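Local coordinates for Endoglucanase(Endo-1,4-beta-glucanase)protein (Pseudomonas stutzeri, PDB 6R2J), which probably hydrolyses internal beta-1,4-glucosidic bonds of cellulose and binds cellobiose in its glycan pocket, at residues 162-165 against 169-172; 181-186 against 211-216; 208-211 against 216-219. One frame throughout, in Å; residues are numbered along the deposited sequence.

Overall arrangement
The three contacts lie on one TIM-barrel domain but serve opposite ends of it. Contact 1 closes the alpha-beta turn from helix 152-166 to strand 171-175, at the end where that strand begins. Contacts 2 and 3 gather on the far side, where the loops that follow the strands line the glycan pocket. Centre to centre, contact 1 is 28 Å from contact 2 and 35 Å from contact 3; its nearest atoms to theirs are about 10 and 19 Å away. Contacts 2 and 3 have centres 10 Å apart, share Asp-211 and Lys-216, and both touch the glucose of chain E; Gly-215 N meets Asp-210 OD1 between them.

Contact 1. Residues 162-165 against 169-172; sequences AIRE and QTLI
Ile-163 and Arg-164, near the C-terminal end of helix 152-166, pack on Thr-170, just before strand 171-175, and on Ile-172 within it, inside the beta-alpha-beta crossover that begins with strand 136-140 of the TIM barrel. The tight part centres on the delta methyl of Ile-172. Its CD1 sits 3.4 Å above the plane of the Arg-164 guanidinium, over the middle of that face, and meets the branch methyl CG2 of Ile-163 tip to tip at 3.6 Å. Behind this pair Ile-163 also rests on Tyr-139 and on Trp-123 of helix 116-130. A bend at the second torsion of Arg-164 (chi2 -74°) turns the guanidinium in toward the strand, where NE forms a salt bridge with Asp-196 and NH1 also bonds to Asp-167 O. The loose side is Gln-169, whose CB points away from the helix, 6.4 Å from Arg-164 NH1, and whose side chain is exposed. An alanine in place of Arg-164 removes the guanidinium, which would probably leave Thr-170 O short of a donor, Asp-196 without its charge partner and a gap beside Ile-172 CD1. NH2 adds a weak bond to Thr-170 O at 3.1 Å, while NH1 reaches that oxygen in the carbonyl plane, 2.7 Å away, with an N-H...O angle of 159°.

Contact 2. Residues 181-186 against 211-216; sequences SAYHWP and DDFSGK. With BGC (beta-D-glucopyranose), chain E; BGC (beta-D-glucopyranose), chain B.
His-184 presents the edge of its imidazole to the face of Phe-213 in a T-shaped stack, ring centroids 4.5 Å apart and planes at 60°. Its CE1 stands over the middle of the phenyl ring, 3.4 Å above the plane. Tyr-183 completes the aromatic cluster from the flank: its ring runs nearly parallel to Phe-213 but is slid so far aside that they barely overlap, and the touch is made by Tyr-183 CD2 on Phe-213 CE2 at 3.5 Å. The same CD2 lies over the face of the imidazole, which thus has Phe-213 and Ser-181 at its edge and Tyr-183 on a face. One step outward, Ser-181 OG meets His-184 ND1 at 2.6 Å in a hydrogen bond that either could donate; OG swings out opposite the serine's own backbone N (chi1 170°), and the bond probably holds the rotation of the imidazole. Phe-213 also makes a cation-pi contact with Arg-233 of helix 229-244. The cluster joins the 181-186 segment, which leads into helix 185-188, to a loop that follows strand 201-206 in the TIM barrel and borders the glycan pocket. Behind Phe-213 that loop is shaped by two successive turns. Asp-212 OD1 accepts Ser-214 N at 3.0 Å, the Asx turn, and also Ser-214 OG at 2.6 Å, both from the same face of the carboxylate plane; in the ST turn, Ser-214 OG accepts from Lys-216 N at 3.2 Å. From there Lys-216 NZ reaches O2 of the chain B glucose in a weak bond of 2.9 Å.

Contact 3. Residues 208-211 against 216-219; sequences YFDD and KYMA. With BGC (beta-D-glucopyranose), chain E.
Asp-210 OD2 accepts the backbone N-H of Tyr-217 at 2.8 Å, the donor lying 47° out of the carboxylate plane, in a fairly straight bond (N-H...O 154°). A water stands 2.6 Å from the same OD2 and accepts from Met-218 N; OD1 is taken by Gly-215 N. Asp-210 can face these donors because its CG lies between its own backbone N and carbonyl carbon (chi1 49°), which also lays CG over one face of the Tyr-217 ring, 4.3 Å above it. That ring reaches back across the loop alongside Phe-209, pointing the same way, and its hydroxyl accepts from Phe-209 N at 3.1 Å. CE2 of Tyr-217 meets CD1 of Tyr-208 at 4.0 Å, the two side chains crossing at about a right angle. The arrangement ties together two parts of the long loop between strand 201-206 and helix 229-244 of the TIM barrel, five residues apart at their closest ends, on the rim of the glycan pocket. Tyr-208 faces into that pocket: CE2, at the ring edge, comes 3.3 Å from C6 of the chain E glucose, and its hydroxyl bonds to Glu-252. The backbone N-H groups would probably stabilise the charge on the buried Asp-210, whereas the close Asp-212 OD1 would tend to favour a shared or extra proton; the net shift is left open.

Contact 1. Residues 162-165 against 169-172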
ATOM      1  N   ALA A 162       5.748 -19.197   2.699  1.00 11.07           N
ATOM      2  CA  ALA A 162       5.313 -19.377   4.082  1.00 12.14           C
ATOM      3  C   ALA A 162       3.845 -19.017   4.258  1.00 12.66           C
ATOM      4  O   ALA A 162       3.087 -19.749   4.914  1.00 13.44           O
ATOM      5  CB  ALA A 162       6.182 -18.535   5.018  1.00 11.92           C
ATOM      6  N   ILE A 163       3.423 -17.889   3.680  1.00 11.92           N
ATOM      7  CA  ILE A 163       2.027 -17.483   3.790  1.00 12.51           C
ATOM      8  C   ILE A 163       1.107 -18.559   3.208  1.00 11.65           C
ATOM      9  O   ILE A 163       0.042 -18.858   3.759  1.00 12.05           O
ATOM     10  CB  ILE A 163       1.812 -16.129   3.080  1.00 13.55           C
ATOM     11  CG1 ILE A 163       2.360 -14.942   3.887  1.00 14.10           C
ATOM     12  CG2 ILE A 163       0.303 -15.919   2.768  1.00 13.95           C
ATOM     13  CD1 ILE A 163       2.393 -13.606   3.069  1.00 11.68           C
ATOM     14  N   ARG A 164       1.487 -19.125   2.061  1.00 13.37           N
ATOM     15  CA  ARG A 164       0.634 -20.073   1.359  1.00 12.96           C
ATOM     16  C   ARG A 164       0.628 -21.429   2.028  1.00 13.23           C
ATOM     17  O   ARG A 164      -0.174 -22.286   1.630  1.00 14.87           O
ATOM     18  CB  ARG A 164       1.070 -20.183  -0.111  1.00 13.00           C
ATOM     19  CG  ARG A 164       0.928 -18.864  -0.900  1.00 11.38           C
ATOM     20  CD  ARG A 164      -0.550 -18.636  -1.172  1.00 13.16           C
ATOM     21  NE  ARG A 164      -0.811 -17.547  -2.102  1.00 12.36           N
ATOM     22  CZ  ARG A 164      -1.588 -16.515  -1.823  1.00 11.51           C
ATOM     23  NH1 ARG A 164      -2.193 -16.420  -0.649  1.00 12.01           N
ATOM     24  NH2 ARG A 164      -1.767 -15.576  -2.720  1.00 11.91           N
ATOM     25  N   GLU A 165       1.504 -21.628   3.025  1.00 13.51           N
ATOM     26  CA  GLU A 165       1.454 -22.825   3.859  1.00 16.55           C
ATOM     27  C   GLU A 165       0.265 -22.782   4.811  1.00 15.12           C
ATOM     28  O   GLU A 165      -0.213 -23.828   5.266  1.00 15.86           O
ATOM     29  CB  GLU A 165       2.725 -22.932   4.707  1.00 18.17           C
ATOM     30  CG  GLU A 165       4.037 -23.190   3.977  1.00 20.09           C
ATOM     31  CD  GLU A 165       5.249 -23.083   4.952  1.00 22.34           C
ATOM     32  OE1 GLU A 165       5.081 -23.456   6.133  1.00 23.04           O
ATOM     33  OE2 GLU A 165       6.349 -22.610   4.572  1.00 24.52           O
ATOM     34  N   GLN A 169      -5.905 -18.222   0.285  1.00 17.31           N
ATOM     35  CA  GLN A 169      -7.037 -17.425  -0.132  1.00 16.89           C
ATOM     36  C   GLN A 169      -6.754 -15.935  -0.138  1.00 15.46           C
ATOM     37  O   GLN A 169      -7.278 -15.234  -1.002  1.00 17.15           O
ATOM     38  CB  GLN A 169      -8.292 -17.692   0.717  1.00 17.25           C
ATOM     39  CG  GLN A 169      -8.790 -19.096   0.719  1.00 17.78           C
ATOM     40  CD  GLN A 169      -9.389 -19.486  -0.588  1.00 18.77           C
ATOM     41  OE1 GLN A 169     -10.237 -18.791  -1.086  1.00 20.94           O
ATOM     42  NE2 GLN A 169      -8.938 -20.579  -1.167  1.00 18.48           N
ATOM     43  N   THR A 170      -5.938 -15.439   0.783  1.00 12.76           N
ATOM     44  CA  THR A 170      -5.652 -14.015   0.827  1.00 11.98           C
ATOM     45  C   THR A 170      -4.764 -13.604  -0.346  1.00 11.86           C
ATOM     46  O   THR A 170      -3.828 -14.321  -0.727  1.00 11.67           O
ATOM     47  CB  THR A 170      -4.987 -13.687   2.166  1.00 13.53           C
ATOM     48  OG1 THR A 170      -4.884 -12.271   2.350  1.00 14.53           O
ATOM     49  CG2 THR A 170      -3.606 -14.283   2.247  1.00 14.85           C
ATOM     50  N   LEU A 171      -5.090 -12.442  -0.930  1.00 10.76           N
ATOM     51  CA  LEU A 171      -4.205 -11.783  -1.880  1.00  9.76           C
ATOM     52  C   LEU A 171      -2.872 -11.424  -1.225  1.00  8.13           C
ATOM     53  O   LEU A 171      -2.786 -11.129  -0.032  1.00  7.40           O
ATOM     54  CB  LEU A 171      -4.849 -10.500  -2.407  1.00  9.56           C
ATOM     55  CG  LEU A 171      -6.147 -10.697  -3.187  1.00 11.03           C
ATOM     56  CD1 LEU A 171      -6.704  -9.377  -3.631  1.00 11.28           C
ATOM     57  CD2 LEU A 171      -5.930 -11.624  -4.361  1.00 12.65           C
ATOM     58  N   ILE A 172      -1.825 -11.424  -2.040  1.00  8.07           N
ATOM     59  CA  ILE A 172      -0.504 -10.972  -1.615  1.00  9.20           C
ATOM     60  C   ILE A 172      -0.029  -9.936  -2.620  1.00  7.88           C
ATOM     61  O   ILE A 172      -0.099 -10.173  -3.837  1.00  7.80           O
ATOM     62  CB  ILE A 172       0.521 -12.121  -1.510  1.00 11.89           C
ATOM     63  CG1 ILE A 172       0.122 -13.114  -0.422  1.00 11.45           C
ATOM     64  CG2 ILE A 172       1.966 -11.521  -1.276  1.00 12.72           C
ATOM     65  CD1 ILE A 172       0.870 -14.454  -0.513  1.00 12.49           C
TER

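Contact 2. Residues 181-186 against 211-216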
ATOM      1  N   SER A 181       9.327   2.085  -7.274  1.00  8.91           N
ATOM      2  CA  SER A 181       9.000   3.094  -8.267  1.00  9.14           C
ATOM      3  C   SER A 181       8.321   2.504  -9.498  1.00  9.84           C
ATOM      4  O   SER A 181       8.821   1.569 -10.123  1.00  9.77           O
ATOM      5  CB  SER A 181      10.301   3.778  -8.692  1.00 10.41           C
ATOM      6  OG  SER A 181      10.094   4.605  -9.814  1.00 10.26           O
ATOM      7  N   ALA A 182       7.197   3.104  -9.870  1.00 11.64           N
ATOM      8  CA  ALA A 182       6.480   2.679 -11.063  1.00 12.11           C
ATOM      9  C   ALA A 182       7.232   3.064 -12.335  1.00 11.81           C
ATOM     10  O   ALA A 182       7.326   2.268 -13.279  1.00 12.94           O
ATOM     11  CB  ALA A 182       5.090   3.312 -11.054  1.00 13.49           C
ATOM     12  N   TYR A 183       7.788   4.274 -12.378  1.00 10.59           N
ATOM     13  CA  TYR A 183       8.492   4.732 -13.572  1.00 11.34           C
ATOM     14  C   TYR A 183       9.689   3.838 -13.883  1.00 10.88           C
ATOM     15  O   TYR A 183       9.955   3.504 -15.050  1.00 10.71           O
ATOM     16  CB  TYR A 183       8.933   6.193 -13.351  1.00 12.49           C
ATOM     17  CG  TYR A 183       9.757   6.730 -14.483  1.00 13.83           C
ATOM     18  CD1 TYR A 183       9.155   7.099 -15.688  1.00 14.70           C
ATOM     19  CD2 TYR A 183      11.148   6.816 -14.384  1.00 13.77           C
ATOM     20  CE1 TYR A 183       9.915   7.547 -16.757  1.00 16.14           C
ATOM     21  CE2 TYR A 183      11.906   7.248 -15.453  1.00 14.39           C
ATOM     22  CZ  TYR A 183      11.282   7.618 -16.619  1.00 15.38           C
ATOM     23  OH  TYR A 183      12.025   8.059 -17.670  1.00 19.07           O
ATOM     24  N   HIS A 184      10.410   3.421 -12.842  1.00  9.96           N
ATOM     25  CA  HIS A 184      11.641   2.671 -13.002  1.00 10.61           C
ATOM     26  C   HIS A 184      11.412   1.170 -13.086  1.00 11.57           C
ATOM     27  O   HIS A 184      12.385   0.436 -13.327  1.00 10.89           O
ATOM     28  CB  HIS A 184      12.593   2.973 -11.826  1.00 10.32           C
ATOM     29  CG  HIS A 184      12.995   4.420 -11.717  1.00 11.57           C
ATOM     30  ND1 HIS A 184      12.395   5.311 -10.850  1.00 12.32           N
ATOM     31  CD2 HIS A 184      13.943   5.128 -12.379  1.00 12.01           C
ATOM     32  CE1 HIS A 184      12.954   6.504 -10.988  1.00 12.35           C
ATOM     33  NE2 HIS A 184      13.904   6.418 -11.904  1.00 11.40           N
ATOM     34  N   TRP A 185      10.163   0.716 -12.887  1.00 10.58           N
ATOM     35  CA  TRP A 185       9.853  -0.701 -12.749  1.00 10.00           C
ATOM     36  C   TRP A 185      10.448  -1.566 -13.860  1.00 10.95           C
ATOM     37  O   TRP A 185      11.059  -2.602 -13.547  1.00 11.21           O
ATOM     38  CB  TRP A 185       8.324  -0.822 -12.680  1.00 10.01           C
ATOM     39  CG  TRP A 185       7.929  -2.156 -12.297  1.00 10.77           C
ATOM     40  CD1 TRP A 185       7.848  -3.257 -13.111  1.00 13.14           C
ATOM     41  CD2 TRP A 185       7.582  -2.588 -10.996  1.00 11.31           C
ATOM     42  NE1 TRP A 185       7.507  -4.361 -12.374  1.00 13.46           N
ATOM     43  CE2 TRP A 185       7.313  -3.974 -11.073  1.00 12.50           C
ATOM     44  CE3 TRP A 185       7.475  -1.945  -9.764  1.00 12.29           C
ATOM     45  CZ2 TRP A 185       6.938  -4.735  -9.943  1.00 14.93           C
ATOM     46  CZ3 TRP A 185       7.099  -2.691  -8.655  1.00 14.32           C
ATOM     47  CH2 TRP A 185       6.831  -4.072  -8.751  1.00 15.18           C
ATOM     48  N   PRO A 186      10.295  -1.224 -15.145  1.00 13.06           N
ATOM     49  CA  PRO A 186      10.747  -2.146 -16.201  1.00 13.73           C
ATOM     50  C   PRO A 186      12.241  -2.256 -16.268  1.00 16.38           C
ATOM     51  O   PRO A 186      12.756  -3.224 -16.838  1.00 19.62           O
ATOM     52  CB  PRO A 186      10.210  -1.532 -17.499  1.00 12.75           C
ATOM     53  CG  PRO A 186       9.305  -0.481 -17.116  1.00 13.25           C
ATOM     54  CD  PRO A 186       9.599  -0.044 -15.694  1.00 12.00           C
ATOM     55  N   ASP A 211      10.229  16.034  -8.970  1.00 15.92           N
ATOM     56  CA  ASP A 211      11.296  15.831  -9.940  1.00 14.68           C
ATOM     57  C   ASP A 211      12.210  14.698  -9.548  1.00 15.35           C
ATOM     58  O   ASP A 211      12.868  14.108 -10.417  1.00 17.46           O
ATOM     59  CB  ASP A 211      12.146  17.076  -9.994  1.00 14.76           C
ATOM     60  CG  ASP A 211      11.482  18.206 -10.705  1.00 16.65           C
ATOM     61  OD1 ASP A 211      10.320  18.064 -11.146  1.00 16.34           O
ATOM     62  OD2 ASP A 211      12.161  19.243 -10.894  1.00 20.05           O
ATOM     63  N   ASP A 212      12.267  14.387  -8.258  1.00 13.58           N
ATOM     64  CA  ASP A 212      13.134  13.335  -7.747  1.00 13.07           C
ATOM     65  C   ASP A 212      12.356  12.082  -7.395  1.00 11.10           C
ATOM     66  O   ASP A 212      12.899  11.190  -6.742  1.00 11.76           O
ATOM     67  CB  ASP A 212      13.923  13.857  -6.543  1.00 14.86           C
ATOM     68  CG  ASP A 212      13.045  14.194  -5.362  1.00 15.22           C
ATOM     69  OD1 ASP A 212      11.841  13.924  -5.419  1.00 15.97           O
ATOM     70  OD2 ASP A 212      13.563  14.728  -4.362  1.00 16.80           O
ATOM     71  N   PHE A 213      11.089  12.001  -7.805  1.00 10.64           N
ATOM     72  CA  PHE A 213      10.235  10.835  -7.621  1.00 11.73           C
ATOM     73  C   PHE A 213       9.874  10.554  -6.146  1.00 12.14           C
ATOM     74  O   PHE A 213       9.148   9.559  -5.873  1.00 12.00           O
ATOM     75  CB  PHE A 213      10.847   9.541  -8.199  1.00 12.66           C
ATOM     76  CG  PHE A 213      11.335   9.654  -9.602  1.00 12.20           C
ATOM     77  CD1 PHE A 213      12.610  10.123  -9.872  1.00 12.25           C
ATOM     78  CD2 PHE A 213      10.521   9.266 -10.647  1.00 13.81           C
ATOM     79  CE1 PHE A 213      13.062  10.231 -11.176  1.00 13.86           C
ATOM     80  CE2 PHE A 213      10.945   9.346 -11.962  1.00 14.96           C
ATOM     81  CZ  PHE A 213      12.223   9.824 -12.235  1.00 15.36           C
ATOM     82  N   SER A 214      10.326  11.378  -5.184  1.00 11.20           N
ATOM     83  CA  SER A 214      10.300  10.955  -3.783  1.00 11.47           C
ATOM     84  C   SER A 214       8.946  11.134  -3.105  1.00 10.60           C
ATOM     85  O   SER A 214       8.671  10.451  -2.113  1.00 11.21           O
ATOM     86  CB  SER A 214      11.349  11.733  -2.987  1.00 11.33           C
ATOM     87  OG  SER A 214      11.065  13.127  -3.050  1.00 12.48           O
ATOM     88  N   GLY A 215       8.120  12.069  -3.562  1.00  9.64           N
ATOM     89  CA  GLY A 215       6.914  12.375  -2.843  1.00  9.33           C
ATOM     90  C   GLY A 215       7.105  13.304  -1.668  1.00  9.68           C
ATOM     91  O   GLY A 215       6.132  13.550  -0.939  1.00 10.49           O
ATOM     92  N   LYS A 216       8.321  13.825  -1.458  1.00 10.34           N
ATOM     93  CA  LYS A 216       8.555  14.833  -0.425  1.00 13.10           C
ATOM     94  C   LYS A 216       8.076  16.215  -0.874  1.00 13.69           C
ATOM     95  O   LYS A 216       7.747  17.066  -0.035  1.00 14.36           O
ATOM     96  CB  LYS A 216      10.042  14.947  -0.086  1.00 15.07           C
ATOM     97  CG  LYS A 216      10.703  13.682   0.369  1.00 19.24           C
ATOM     98  CD  LYS A 216      12.248  13.939   0.516  1.00 25.14           C
ATOM     99  CE  LYS A 216      13.112  12.761  -0.008  1.00 30.17           C
ATOM    100  NZ  LYS A 216      12.680  11.382   0.468  1.00 31.85           N
TER
HETATM  101  C2  BGC E   2      11.000   6.362  -5.577  0.71 15.36           C
HETATM  102  C3  BGC E   2       9.867   5.428  -5.862  0.71 10.56           C
HETATM  103  C4  BGC E   2       8.987   5.559  -4.663  0.71 11.69           C
HETATM  104  C5  BGC E   2       8.931   6.892  -3.986  0.71 33.08           C
HETATM  105  C6  BGC E   2       7.925   6.680  -2.895  0.71  7.08           C
HETATM  106  C1  BGC E   2      10.957   7.648  -4.712  0.71 20.14           C
HETATM  107  O2  BGC E   2      11.730   6.480  -6.865  0.71 19.35           O
HETATM  108  O3  BGC E   2      10.294   4.071  -6.028  0.71 51.96           O
HETATM  109  O4  BGC E   2       7.819   5.016  -5.235  0.71 18.47           O
HETATM  110  O5  BGC E   2      10.311   7.186  -3.457  0.71 20.05           O
HETATM  111  O6  BGC E   2       8.136   7.724  -1.908  0.71 17.58           O
HETATM  112  C2  BGC B   1      13.512   8.813  -1.477  0.71 23.83           C
HETATM  113  C3  BGC B   1      12.675   7.884  -2.316  0.71 26.25           C
HETATM  114  C4  BGC B   1      12.852   8.468  -3.691  0.71 33.97           C
HETATM  115  C5  BGC B   1      14.343   8.521  -4.167  0.71 63.59           C
HETATM  116  C6  BGC B   1      14.563   9.243  -5.517  0.71 13.47           C
HETATM  117  C1  BGC B   1      15.004   8.606  -1.797  0.71 38.91           C
HETATM  118  O1  BGC B   1      15.909   9.259  -0.964  0.71 29.72           O
HETATM  119  O2  BGC B   1      13.388   8.600  -0.078  0.71 22.61           O
HETATM  120  O3  BGC B   1      11.261   7.906  -2.087  0.71 27.83           O
HETATM  121  O4  BGC B   1      12.261   7.883  -4.843  0.71 20.58           O
HETATM  122  O5  BGC B   1      15.372   9.006  -3.220  0.71 20.89           O
HETATM  123  O6  BGC B   1      13.499   8.862  -6.377  0.71 28.75           O

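Contact 3. Residues 208-211 against 216-219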
ATOM      1  N   TYR A 208       4.969   9.265  -7.410  1.00 12.41           N
ATOM      2  CA  TYR A 208       4.771  10.642  -7.023  1.00 11.96           C
ATOM      3  C   TYR A 208       5.166  11.551  -8.182  1.00 11.85           C
ATOM      4  O   TYR A 208       5.726  11.117  -9.192  1.00 13.26           O
ATOM      5  CB  TYR A 208       5.543  10.955  -5.741  1.00 11.26           C
ATOM      6  CG  TYR A 208       4.994  10.243  -4.525  1.00  9.55           C
ATOM      7  CD1 TYR A 208       3.960  10.799  -3.790  1.00  8.44           C
ATOM      8  CD2 TYR A 208       5.529   9.019  -4.104  1.00  8.92           C
ATOM      9  CE1 TYR A 208       3.469  10.161  -2.654  1.00  8.39           C
ATOM     10  CE2 TYR A 208       5.025   8.347  -3.003  1.00  7.70           C
ATOM     11  CZ  TYR A 208       4.009   8.929  -2.258  1.00  8.18           C
ATOM     12  OH  TYR A 208       3.521   8.312  -1.131  1.00  9.08           O
ATOM     13  N   PHE A 209       4.867  12.829  -8.035  1.00 11.38           N
ATOM     14  CA  PHE A 209       4.935  13.748  -9.162  1.00 11.84           C
ATOM     15  C   PHE A 209       6.122  14.710  -9.131  1.00 11.69           C
ATOM     16  O   PHE A 209       6.243  15.523 -10.058  1.00 12.62           O
ATOM     17  CB  PHE A 209       3.648  14.582  -9.200  1.00 10.92           C
ATOM     18  CG  PHE A 209       2.398  13.788  -9.437  1.00  9.84           C
ATOM     19  CD1 PHE A 209       2.454  12.501  -9.992  1.00  9.99           C
ATOM     20  CD2 PHE A 209       1.159  14.350  -9.153  1.00 10.44           C
ATOM     21  CE1 PHE A 209       1.299  11.786 -10.230  1.00  9.36           C
ATOM     22  CE2 PHE A 209      -0.002  13.660  -9.420  1.00 10.90           C
ATOM     23  CZ  PHE A 209       0.067  12.367  -9.943  1.00 10.19           C
ATOM     24  N   ASP A 210       6.943  14.705  -8.064  1.00 10.84           N
ATOM     25  CA  ASP A 210       8.059  15.640  -7.971  1.00 11.94           C
ATOM     26  C   ASP A 210       9.274  15.112  -8.741  1.00 13.70           C
ATOM     27  O   ASP A 210       9.347  13.938  -9.139  1.00 12.75           O
ATOM     28  CB  ASP A 210       8.403  16.059  -6.534  1.00 12.45           C
ATOM     29  CG  ASP A 210       8.526  14.901  -5.573  1.00 13.11           C
ATOM     30  OD1 ASP A 210       8.088  13.790  -5.917  1.00 14.32           O
ATOM     31  OD2 ASP A 210       9.038  15.106  -4.444  1.00 13.88           O
ATOM     32  N   ASP A 211      10.229  16.034  -8.970  1.00 15.92           N
ATOM     33  CA  ASP A 211      11.296  15.831  -9.940  1.00 14.68           C
ATOM     34  C   ASP A 211      12.210  14.698  -9.548  1.00 15.35           C
ATOM     35  O   ASP A 211      12.868  14.108 -10.417  1.00 17.46           O
ATOM     36  CB  ASP A 211      12.146  17.076  -9.994  1.00 14.76           C
ATOM     37  CG  ASP A 211      11.482  18.206 -10.705  1.00 16.65           C
ATOM     38  OD1 ASP A 211      10.320  18.064 -11.146  1.00 16.34           O
ATOM     39  OD2 ASP A 211      12.161  19.243 -10.894  1.00 20.05           O
ATOM     40  N   LYS A 216       8.321  13.825  -1.458  1.00 10.34           N
ATOM     41  CA  LYS A 216       8.555  14.833  -0.425  1.00 13.10           C
ATOM     42  C   LYS A 216       8.076  16.215  -0.874  1.00 13.69           C
ATOM     43  O   LYS A 216       7.747  17.066  -0.035  1.00 14.36           O
ATOM     44  CB  LYS A 216      10.042  14.947  -0.086  1.00 15.07           C
ATOM     45  CG  LYS A 216      10.703  13.682   0.369  1.00 19.24           C
ATOM     46  CD  LYS A 216      12.248  13.939   0.516  1.00 25.14           C
ATOM     47  CE  LYS A 216      13.112  12.761  -0.008  1.00 30.17           C
ATOM     48  NZ  LYS A 216      12.680  11.382   0.468  1.00 31.85           N
ATOM     49  N   TYR A 217       8.038  16.452  -2.187  1.00 12.80           N
ATOM     50  CA  TYR A 217       7.540  17.700  -2.743  1.00 11.93           C
ATOM     51  C   TYR A 217       8.283  18.907  -2.167  1.00 11.43           C
ATOM     52  O   TYR A 217       7.690  19.882  -1.705  1.00 11.67           O
ATOM     53  CB  TYR A 217       6.033  17.795  -2.536  1.00 10.95           C
ATOM     54  CG  TYR A 217       5.267  16.875  -3.435  1.00 10.06           C
ATOM     55  CD1 TYR A 217       4.997  17.234  -4.745  1.00 10.76           C
ATOM     56  CD2 TYR A 217       4.821  15.633  -2.988  1.00 10.40           C
ATOM     57  CE1 TYR A 217       4.280  16.399  -5.586  1.00  9.65           C
ATOM     58  CE2 TYR A 217       4.107  14.769  -3.840  1.00  8.85           C
ATOM     59  CZ  TYR A 217       3.835  15.172  -5.136  1.00  9.07           C
ATOM     60  OH  TYR A 217       3.121  14.367  -6.004  1.00  9.70           O
ATOM     61  N   MET A 218       9.603  18.840  -2.205  1.00 12.16           N
ATOM     62  CA  MET A 218      10.401  20.010  -1.885  1.00 14.35           C
ATOM     63  C   MET A 218      10.163  21.104  -2.921  1.00 13.62           C
ATOM     64  O   MET A 218       9.726  20.853  -4.047  1.00 12.09           O
ATOM     65  CB  MET A 218      11.873  19.636  -1.839  1.00 17.79           C
ATOM     66  CG  MET A 218      12.114  18.542  -0.800  1.00 19.63           C
ATOM     67  SD  MET A 218      13.818  18.194  -0.552  1.00 23.62           S
ATOM     68  CE  MET A 218      13.955  16.815  -1.731  1.00 25.00           C
ATOM     69  N   ALA A 219      10.420  22.342  -2.503  1.00 15.85           N
ATOM     70  CA  ALA A 219      10.053  23.485  -3.337  1.00 17.83           C
ATOM     71  C   ALA A 219      10.801  23.454  -4.669  1.00 18.31           C
ATOM     72  O   ALA A 219      10.206  23.682  -5.730  1.00 20.70           O
ATOM     73  CB  ALA A 219      10.321  24.806  -2.601  1.00 17.30           C
TER
HETATM   74  C2  BGC E   2      11.000   6.362  -5.577  0.71 15.36           C
HETATM   75  C3  BGC E   2       9.867   5.428  -5.862  0.71 10.56           C
HETATM   76  C4  BGC E   2       8.987   5.559  -4.663  0.71 11.69           C
HETATM   77  C5  BGC E   2       8.931   6.892  -3.986  0.71 33.08           C
HETATM   78  C6  BGC E   2       7.925   6.680  -2.895  0.71  7.08           C
HETATM   79  C1  BGC E   2      10.957   7.648  -4.712  0.71 20.14           C
HETATM   80  O2  BGC E   2      11.730   6.480  -6.865  0.71 19.35           O
HETATM   81  O3  BGC E   2      10.294   4.071  -6.028  0.71 51.96           O
HETATM   82  O4  BGC E   2       7.819   5.016  -5.235  0.71 18.47           O
HETATM   83  O5  BGC E   2      10.311   7.186  -3.457  0.71 20.05           O
HETATM   84  O6  BGC E   2       8.136   7.724  -1.908  0.71 17.58           O
HETATM   85  O   HOH W   1      11.092  16.477  -3.560  1.00 13.08           O